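6-phosphogluconate dehydratase (PDB 2GP4) catalyses the dehydration of 6-phosphogluconate, the lyase step of the Entner-Doudoroff pathway, and is captured here as the apo form without its iron-sulfur cluster. Local coordinates at residues Val158-His162 with Asn163-Gly167. Numbering follows the deposited sequence.
Sequences VGLSH and NMFDG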
ATOM      1  N   VAL A 158      -6.684   2.053 -22.147  1.00 21.23           N
ATOM      2  CA  VAL A 158      -6.512   1.956 -23.600  1.00 22.08           C
ATOM      3  C   VAL A 158      -6.665   0.512 -24.088  1.00 22.75           C
ATOM      4  O   VAL A 158      -7.342   0.262 -25.093  1.00 22.86           O
ATOM      5  CB  VAL A 158      -5.145   2.516 -24.076  1.00 22.06           C
ATOM      6  CG1 VAL A 158      -5.032   2.431 -25.594  1.00 21.96           C
ATOM      7  CG2 VAL A 158      -4.951   3.946 -23.617  1.00 21.78           C
ATOM      8  N   GLY A 159      -6.039  -0.427 -23.378  1.00 23.26           N
ATOM      9  CA  GLY A 159      -6.135  -1.847 -23.716  1.00 24.12           C
ATOM     10  C   GLY A 159      -7.563  -2.360 -23.629  1.00 25.08           C
ATOM     11  O   GLY A 159      -8.038  -3.073 -24.516  1.00 25.09           O
ATOM     12  N   LEU A 160      -8.258  -1.984 -22.560  1.00 25.99           N
ATOM     13  CA  LEU A 160      -9.635  -2.423 -22.351  1.00 26.70           C
ATOM     14  C   LEU A 160     -10.663  -1.685 -23.210  1.00 27.62           C
ATOM     15  O   LEU A 160     -11.783  -2.167 -23.374  1.00 27.94           O
ATOM     16  CB  LEU A 160     -10.008  -2.334 -20.869  1.00 26.34           C
ATOM     17  CG  LEU A 160      -9.243  -3.264 -19.923  1.00 25.90           C
ATOM     18  CD1 LEU A 160      -9.421  -2.826 -18.478  1.00 24.94           C
ATOM     19  CD2 LEU A 160      -9.640  -4.736 -20.111  1.00 24.76           C
ATOM     20  N   SER A 161     -10.286  -0.533 -23.768  1.00 28.81           N
ATOM     21  CA  SER A 161     -11.226   0.292 -24.537  1.00 30.10           C
ATOM     22  C   SER A 161     -11.615  -0.287 -25.904  1.00 31.29           C
ATOM     23  O   SER A 161     -12.418   0.303 -26.623  1.00 31.30           O
ATOM     24  CB  SER A 161     -10.716   1.733 -24.679  1.00 29.89           C
ATOM     25  OG  SER A 161      -9.650   1.825 -25.605  1.00 29.94           O
ATOM     26  N   HIS A 162     -11.052  -1.443 -26.253  1.00 33.03           N
ATOM     27  CA  HIS A 162     -11.438  -2.173 -27.467  1.00 34.66           C
ATOM     28  C   HIS A 162     -12.782  -2.887 -27.278  1.00 35.75           C
ATOM     29  O   HIS A 162     -13.423  -3.289 -28.249  1.00 35.95           O
ATOM     30  CB  HIS A 162     -10.339  -3.151 -27.883  1.00 34.56           C
ATOM     31  CG  HIS A 162      -9.031  -2.485 -28.173  1.00 35.47           C
ATOM     32  ND1 HIS A 162      -8.778  -1.826 -29.357  1.00 35.81           N
ATOM     33  CD2 HIS A 162      -7.907  -2.358 -27.425  1.00 36.03           C
ATOM     34  CE1 HIS A 162      -7.554  -1.333 -29.331  1.00 35.98           C
ATOM     35  NE2 HIS A 162      -7.004  -1.638 -28.169  1.00 36.05           N
ATOM     36  N   ASN A 163     -13.183  -3.041 -26.017  1.00 37.17           N
ATOM     37  CA  ASN A 163     -14.539  -3.445 -25.631  1.00 38.43           C
ATOM     38  C   ASN A 163     -15.088  -4.691 -26.326  1.00 39.53           C
ATOM     39  O   ASN A 163     -16.235  -4.714 -26.765  1.00 39.59           O
ATOM     40  CB  ASN A 163     -15.513  -2.267 -25.791  1.00 38.29           C
ATOM     41  CG  ASN A 163     -16.852  -2.524 -25.131  1.00 37.97           C
ATOM     42  OD1 ASN A 163     -16.917  -3.081 -24.036  1.00 38.22           O
ATOM     43  ND2 ASN A 163     -17.927  -2.128 -25.800  1.00 37.29           N
HETATM   44  N   MSE A 164     -14.269  -5.728 -26.421  1.00 40.90           N
HETATM   45  CA  MSE A 164     -14.725  -6.996 -26.985  1.00 43.05           C
HETATM   46  C   MSE A 164     -14.450  -8.138 -26.017  1.00 41.53           C
HETATM   47  O   MSE A 164     -14.341  -9.306 -26.405  1.00 41.58           O
HETATM   48  CB  MSE A 164     -14.079  -7.238 -28.346  1.00 42.82           C
HETATM   49  CG  MSE A 164     -14.687  -6.391 -29.444  1.00 45.02           C
HETATM   50 SE   MSE A 164     -13.388  -6.043 -30.832  1.00 49.70          SE
HETATM   51  CE  MSE A 164     -13.450  -7.776 -31.750  1.00 49.62           C
ATOM     52  N   PHE A 165     -14.362  -7.771 -24.744  1.00 40.79           N
ATOM     53  CA  PHE A 165     -14.003  -8.703 -23.698  1.00 39.93           C
ATOM     54  C   PHE A 165     -15.183  -8.886 -22.769  1.00 39.32           C
ATOM     55  O   PHE A 165     -15.848  -7.922 -22.396  1.00 39.06           O
ATOM     56  CB  PHE A 165     -12.780  -8.197 -22.926  1.00 39.83           C
ATOM     57  CG  PHE A 165     -11.796  -7.451 -23.777  1.00 39.80           C
ATOM     58  CD1 PHE A 165     -11.281  -8.019 -24.941  1.00 39.80           C
ATOM     59  CD2 PHE A 165     -11.378  -6.180 -23.416  1.00 40.03           C
ATOM     60  CE1 PHE A 165     -10.372  -7.323 -25.739  1.00 40.30           C
ATOM     61  CE2 PHE A 165     -10.462  -5.480 -24.202  1.00 40.34           C
ATOM     62  CZ  PHE A 165      -9.960  -6.053 -25.366  1.00 40.13           C
ATOM     63  N   ASP A 166     -15.447 -10.141 -22.429  1.00 38.86           N
ATOM     64  CA  ASP A 166     -16.475 -10.486 -21.461  1.00 38.53           C
ATOM     65  C   ASP A 166     -15.857 -10.540 -20.067  1.00 37.91           C
ATOM     66  O   ASP A 166     -16.561 -10.550 -19.063  1.00 37.71           O
ATOM     67  CB  ASP A 166     -17.110 -11.818 -21.839  1.00 38.63           C
ATOM     68  CG  ASP A 166     -17.879 -11.735 -23.143  1.00 39.67           C
ATOM     69  OD1 ASP A 166     -19.081 -11.393 -23.104  1.00 40.72           O
ATOM     70  OD2 ASP A 166     -17.279 -12.007 -24.208  1.00 40.58           O
ATOM     71  N   GLY A 167     -14.529 -10.558 -20.036  1.00 37.25           N
ATOM     72  CA  GLY A 167     -13.752 -10.538 -18.808  1.00 36.77           C
ATOM     73  C   GLY A 167     -12.293 -10.329 -19.151  1.00 36.35           C
ATOM     74  O   GLY A 167     -11.933 -10.256 -20.327  1.00 36.32           O
TER
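Phe165 and Leu160 each set CG beside the backbone N and anti to the carbonyl carbon; for Phe165 chi1 is -34°, well short of the usual staggered value, and this turns the ring back toward the C-terminal end of helix 145-160. There the ring meets the last turn with one side of its rim. CE2 lies 3.4 Å from Gly159 O, which sits at the ring edge near its plane, while Leu160 O approaches the same CE2 obliquely at 3.7 Å. Leu160 CD2 touches Phe165 CD2 at 4.0 Å, and His162 CB reaches CZ at 3.9 Å. The backbone makes this fold-back possible: a type I beta turn runs from Leu160 to Asn163, closed by Asn163 N donating to Leu160 O at 3.1 Å, with the N-H standing above the carbonyl plane. Asn163, the first residue past the helix to leave helical phi/psi, takes a positive phi (51°) and redirects the chain toward strand 167-171; Asp166 and Gly167 make backbone hydrogen bonds with Val124. Within the turn, Ser161 OG donates to Val158 O at 2.8 Å, gripping a carbonyl of the final helical turn. An alanine at Phe165 would remove the ring and is likely to leave Leu160 CD2 and His162 CB without their aromatic neighbour, and the loop less firmly held against the helix end. The polarised C-H edge facing Gly159 O suggests a weakly favourable electrostatic contribution beside the apolar packing.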